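Local coordinates for protein 223aa long hypothetical arylmalonate decarboxylase (Sulfolobus tokodaii, PDB 2DGD) that is of unknown function but probably acts as a lyase related to arylmalonate decarboxylase, in the aspartate/glutamate racemase superfamily, at residues 69-79 with 85-96. Numbering follows the deposited sequence.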
loop_
_atom_site.group_PDB
_atom_site.type_symbol
_atom_site.label_atom_id
_atom_site.label_comp_id
_atom_site.label_asym_id
_atom_site.label_seq_id
_atom_site.Cartn_x
_atom_site.Cartn_y
_atom_site.Cartn_z
ATOM N N ILE A 69 -31.058 -16.670 1.284
ATOM C CA ILE A 69 -31.487 -17.065 -0.046
ATOM C C ILE A 69 -30.682 -18.307 -0.382
ATOM O O ILE A 69 -29.612 -18.517 0.181
ATOM C CB ILE A 69 -31.224 -15.963 -1.089
ATOM C CG1 ILE A 69 -31.940 -16.312 -2.390
ATOM C CG2 ILE A 69 -29.732 -15.815 -1.345
ATOM C CD1 ILE A 69 -31.946 -15.192 -3.392
ATOM N N ILE A 70 -31.191 -19.135 -1.288
ATOM C CA ILE A 70 -30.501 -20.365 -1.648
ATOM C C ILE A 70 -30.263 -20.502 -3.138
ATOM O O ILE A 70 -31.116 -20.162 -3.947
ATOM C CB ILE A 70 -31.287 -21.599 -1.141
ATOM C CG1 ILE A 70 -31.253 -21.622 0.389
ATOM C CG2 ILE A 70 -30.713 -22.873 -1.736
ATOM C CD1 ILE A 70 -31.979 -22.772 1.006
ATOM N N ILE A 71 -29.085 -20.999 -3.491
ATOM C CA ILE A 71 -28.713 -21.200 -4.885
ATOM C C ILE A 71 -28.677 -22.695 -5.135
ATOM O O ILE A 71 -28.055 -23.431 -4.369
ATOM C CB ILE A 71 -27.298 -20.653 -5.192
ATOM C CG1 ILE A 71 -27.253 -19.138 -4.995
ATOM C CG2 ILE A 71 -26.892 -21.026 -6.607
ATOM C CD1 ILE A 71 -25.873 -18.544 -5.192
ATOM N N TYR A 72 -29.354 -23.140 -6.191
ATOM C CA TYR A 72 -29.359 -24.552 -6.562
ATOM C C TYR A 72 -28.211 -24.697 -7.557
ATOM O O TYR A 72 -28.374 -24.448 -8.748
ATOM C CB TYR A 72 -30.682 -24.932 -7.227
ATOM C CG TYR A 72 -30.779 -26.398 -7.580
ATOM C CD1 TYR A 72 -30.826 -27.370 -6.583
ATOM C CD2 TYR A 72 -30.787 -26.816 -8.913
ATOM C CE1 TYR A 72 -30.876 -28.725 -6.903
ATOM C CE2 TYR A 72 -30.838 -28.167 -9.245
ATOM C CZ TYR A 72 -30.880 -29.116 -8.233
ATOM O OH TYR A 72 -30.913 -30.456 -8.540
ATOM N N GLY A 73 -27.047 -25.093 -7.058
ATOM C CA GLY A 73 -25.881 -25.205 -7.914
ATOM C C GLY A 73 -25.673 -26.467 -8.713
ATOM O O GLY A 73 -24.556 -26.964 -8.798
ATOM N N ARG A 74 -26.733 -26.993 -9.305
ATOM C CA ARG A 74 -26.622 -28.200 -10.117
ATOM C C ARG A 74 -27.334 -27.928 -11.426
ATOM O O ARG A 74 -28.057 -26.934 -11.553
ATOM C CB ARG A 74 -27.288 -29.386 -9.422
ATOM C CG ARG A 74 -26.813 -29.626 -8.014
ATOM C CD ARG A 74 -27.587 -30.756 -7.372
ATOM N NE ARG A 74 -27.390 -32.018 -8.075
ATOM C CZ ARG A 74 -27.982 -33.159 -7.738
ATOM N NH1 ARG A 74 -27.742 -34.261 -8.431
ATOM N NH2 ARG A 74 -28.820 -33.200 -6.712
ATOM N N THR A 75 -27.118 -28.795 -12.406
ATOM C CA THR A 75 -27.783 -28.640 -13.691
ATOM C C THR A 75 -28.862 -29.703 -13.684
ATOM O O THR A 75 -29.881 -29.591 -14.364
ATOM C CB THR A 75 -26.814 -28.885 -14.871
ATOM O OG1 THR A 75 -25.697 -27.993 -14.766
ATOM C CG2 THR A 75 -27.517 -28.638 -16.201
ATOM N N TYR A 76 -28.616 -30.727 -12.873
ATOM C CA TYR A 76 -29.516 -31.854 -12.719
ATOM C C TYR A 76 -30.922 -31.410 -12.329
ATOM O O TYR A 76 -31.111 -30.716 -11.334
ATOM C CB TYR A 76 -28.935 -32.805 -11.667
ATOM C CG TYR A 76 -29.774 -34.021 -11.354
ATOM C CD1 TYR A 76 -30.741 -33.983 -10.354
ATOM C CD2 TYR A 76 -29.562 -35.227 -12.022
ATOM C CE1 TYR A 76 -31.473 -35.124 -10.018
ATOM C CE2 TYR A 76 -30.288 -36.375 -11.698
ATOM C CZ TYR A 76 -31.239 -36.318 -10.692
ATOM O OH TYR A 76 -31.938 -37.453 -10.347
ATOM N N GLY A 77 -31.901 -31.802 -13.139
ATOM C CA GLY A 77 -33.286 -31.462 -12.869
ATOM C C GLY A 77 -33.717 -30.053 -13.228
ATOM O O GLY A 77 -34.883 -29.707 -13.061
ATOM N N THR A 78 -32.800 -29.240 -13.736
ATOM C CA THR A 78 -33.137 -27.867 -14.075
ATOM C C THR A 78 -33.790 -27.690 -15.444
ATOM O O THR A 78 -34.555 -26.747 -15.655
ATOM C CB THR A 78 -31.892 -26.956 -13.993
ATOM O OG1 THR A 78 -30.896 -27.409 -14.918
ATOM C CG2 THR A 78 -31.320 -26.977 -12.588
ATOM N N HIS A 79 -33.504 -28.597 -16.370
ATOM C CA HIS A 79 -34.071 -28.498 -17.711
ATOM C C HIS A 79 -35.537 -28.926 -17.802
ATOM O O HIS A 79 -36.347 -28.235 -18.418
ATOM C CB HIS A 79 -33.229 -29.310 -18.696
ATOM C CG HIS A 79 -31.939 -28.649 -19.076
ATOM N ND1 HIS A 79 -31.012 -28.231 -18.148
ATOM C CD2 HIS A 79 -31.415 -28.348 -20.288
ATOM C CE1 HIS A 79 -29.972 -27.701 -18.770
ATOM N NE2 HIS A 79 -30.193 -27.760 -20.070
ATOM N N ILE A 85 -38.167 -27.784 -8.291
ATOM C CA ILE A 85 -37.180 -27.075 -7.490
ATOM C C ILE A 85 -37.765 -25.781 -6.929
ATOM O O ILE A 85 -37.651 -25.504 -5.733
ATOM C CB ILE A 85 -35.936 -26.753 -8.344
ATOM C CG1 ILE A 85 -35.356 -28.058 -8.907
ATOM C CG2 ILE A 85 -34.899 -26.022 -7.509
ATOM C CD1 ILE A 85 -34.206 -27.873 -9.880
ATOM N N LYS A 86 -38.397 -24.992 -7.794
ATOM C CA LYS A 86 -39.004 -23.726 -7.387
ATOM C C LYS A 86 -40.080 -23.987 -6.332
ATOM O O LYS A 86 -40.290 -23.185 -5.428
ATOM C CB LYS A 86 -39.643 -23.045 -8.597
ATOM C CG LYS A 86 -38.796 -23.065 -9.856
ATOM C CD LYS A 86 -37.785 -21.948 -9.869
ATOM C CE LYS A 86 -38.244 -20.797 -10.752
ATOM N NZ LYS A 86 -38.272 -21.195 -12.185
ATOM N N ARG A 87 -40.759 -25.122 -6.467
ATOM C CA ARG A 87 -41.824 -25.512 -5.552
ATOM C C ARG A 87 -41.291 -25.781 -4.150
ATOM O O ARG A 87 -41.828 -25.281 -3.159
ATOM C CB ARG A 87 -42.522 -26.766 -6.078
ATOM C CG ARG A 87 -43.706 -27.239 -5.234
ATOM C CD ARG A 87 -43.988 -28.712 -5.511
ATOM N NE ARG A 87 -44.093 -28.965 -6.945
ATOM C CZ ARG A 87 -43.919 -30.157 -7.509
ATOM N NH1 ARG A 87 -44.035 -30.299 -8.829
ATOM N NH2 ARG A 87 -43.618 -31.205 -6.753
ATOM N N VAL A 88 -40.233 -26.579 -4.072
ATOM C CA VAL A 88 -39.628 -26.932 -2.800
ATOM C C VAL A 88 -38.881 -25.764 -2.174
ATOM O O VAL A 88 -38.999 -25.515 -0.975
ATOM C CB VAL A 88 -38.626 -28.096 -2.965
ATOM C CG1 VAL A 88 -38.121 -28.549 -1.605
ATOM C CG2 VAL A 88 -39.276 -29.243 -3.704
ATOM N N ILE A 89 -38.113 -25.045 -2.987
ATOM C CA ILE A 89 -37.319 -23.924 -2.495
ATOM C C ILE A 89 -37.814 -22.571 -2.983
ATOM O O ILE A 89 -37.532 -22.163 -4.110
ATOM C CB ILE A 89 -35.842 -24.094 -2.901
ATOM C CG1 ILE A 89 -35.340 -25.459 -2.428
ATOM C CG2 ILE A 89 -34.993 -22.991 -2.288
ATOM C CD1 ILE A 89 -33.982 -25.837 -2.960
ATOM N N LYS A 90 -38.545 -21.875 -2.116
ATOM C CA LYS A 90 -39.090 -20.562 -2.437
ATOM C C LYS A 90 -37.973 -19.557 -2.706
ATOM O O LYS A 90 -37.045 -19.423 -1.906
ATOM C CB LYS A 90 -39.967 -20.070 -1.282
ATOM C CG LYS A 90 -40.599 -18.696 -1.503
ATOM C CD LYS A 90 -41.345 -18.224 -0.254
ATOM C CE LYS A 90 -41.891 -16.809 -0.406
ATOM N NZ LYS A 90 -42.852 -16.714 -1.541
ATOM N N ASP A 91 -38.078 -18.859 -3.834
ATOM C CA ASP A 91 -37.102 -17.849 -4.238
ATOM C C ASP A 91 -35.721 -18.407 -4.564
ATOM O O ASP A 91 -34.739 -17.666 -4.589
ATOM C CB ASP A 91 -36.964 -16.775 -3.156
ATOM C CG ASP A 91 -38.264 -16.042 -2.903
ATOM O OD1 ASP A 91 -38.886 -15.594 -3.891
ATOM O OD2 ASP A 91 -38.657 -15.912 -1.721
ATOM N N VAL A 92 -35.653 -19.711 -4.814
ATOM C CA VAL A 92 -34.398 -20.368 -5.145
ATOM C C VAL A 92 -33.776 -19.715 -6.373
ATOM O O VAL A 92 -34.487 -19.224 -7.255
ATOM C CB VAL A 92 -34.619 -21.872 -5.451
ATOM C CG1 VAL A 92 -35.496 -22.033 -6.678
ATOM C CG2 VAL A 92 -33.293 -22.565 -5.671
ATOM N N VAL A 93 -32.448 -19.696 -6.420
ATOM C CA VAL A 93 -31.741 -19.134 -7.556
ATOM C C VAL A 93 -31.206 -20.285 -8.393
ATOM O O VAL A 93 -30.424 -21.106 -7.909
ATOM C CB VAL A 93 -30.551 -18.254 -7.118
ATOM C CG1 VAL A 93 -29.707 -17.881 -8.333
ATOM C CG2 VAL A 93 -31.054 -17.000 -6.442
ATOM N N ILE A 94 -31.643 -20.355 -9.644
ATOM C CA ILE A 94 -31.184 -21.399 -10.546
ATOM C C ILE A 94 -30.194 -20.735 -11.489
ATOM O O ILE A 94 -30.585 -20.000 -12.385
ATOM C CB ILE A 94 -32.360 -22.014 -11.334
ATOM C CG1 ILE A 94 -33.330 -22.684 -10.356
ATOM C CG2 ILE A 94 -31.846 -23.041 -12.337
ATOM C CD1 ILE A 94 -34.566 -23.249 -11.005
ATOM N N PRO A 95 -28.887 -20.981 -11.286
ATOM C CA PRO A 95 -27.838 -20.389 -12.123
ATOM C C PRO A 95 -28.128 -20.304 -13.620
ATOM O O PRO A 95 -27.894 -19.261 -14.234
ATOM C CB PRO A 95 -26.597 -21.228 -11.785
ATOM C CG PRO A 95 -27.137 -22.454 -11.107
ATOM C CD PRO A 95 -28.311 -21.954 -10.343
ATOM N N GLU A 96 -28.643 -21.381 -14.206
ATOM C CA GLU A 96 -28.953 -21.395 -15.633
ATOM C C GLU A 96 -29.951 -20.292 -16.006
ATOM O O GLU A 96 -29.804 -19.629 -17.029
ATOM C CB GLU A 96 -29.500 -22.769 -16.029
ATOM C CG GLU A 96 -29.771 -22.925 -17.510
ATOM C CD GLU A 96 -29.477 -24.331 -18.008
ATOM O OE1 GLU A 96 -28.282 -24.716 -18.069
ATOM O OE2 GLU A 96 -30.446 -25.049 -18.336
HETATM O O HOH W 1 -33.920 -18.898 -1.731
HETATM O O HOH W 2 -27.988 -24.460 -13.236
#
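In a beta-alpha-beta-like return, the chain leaves strand 69-72, passes through helix 82-88 and comes back as an extended run, 92-94, that makes one parallel bridge, Ile-71 with Val-93. A type II turn from Ile-89 to Val-92 redirects it, with Asp-91 taking the positive phi of the turn's third position. Val-93 straddles Ile-71 as parallel pairing requires, its N giving a hydrogen bond to Ile-70 O (2.8 Å) and its O accepting one from Tyr-72 N (2.9 Å). Beta-branched side chains suit these extended backbones. Ile-71 and Val-93 lie side by side, CG1 to CB 4.0 Å, while Ile-69 CD1 reaches Val-93 CG2. On the other side of the strand Ile-70 CB meets Ile-89 CG2, and Tyr-72 CB meets Val-92 CG2.

With CG anti to the backbone N (chi1 -177°), the Tyr-72 ring turns one face to Ile-85; the two side chains cross at about a right angle, with Ile-85 CD1 over the ring near CE2. Arg-74 N lies over the opposite face. The phenol OH donates to Tyr-76 O (2.8 Å), tilted 28° from the carbonyl plane, which fixes the ring's far end and satisfies a buried hydroxyl. Thr-78 CG2 packs against Ile-94 CG2 at 4.0 Å. Pro-95, which has no N-H to satisfy, fits the first turn of helix 95-105 after the N-cap Ile-94, and a water links Glu-96 N to Arg-74 O. The His-79 and Glu-96 side chains come close in the model, but the pair is doubtful. The His-79 ring meets Trp-128, planes at about 40°, and its ND1 bonds weakly to Thr-78 OG1. Were His-79 an alanine, Trp-128 would probably lose this ring partner and Thr-78 OG1 its weak donor.

Strand 6-13 pairs with the other edge of 69-72, helix 49-63 covers Ile-70, Tyr-72 and Ile-89, and helix 202-214 packs on Ile-69, Val-93 and Pro-95.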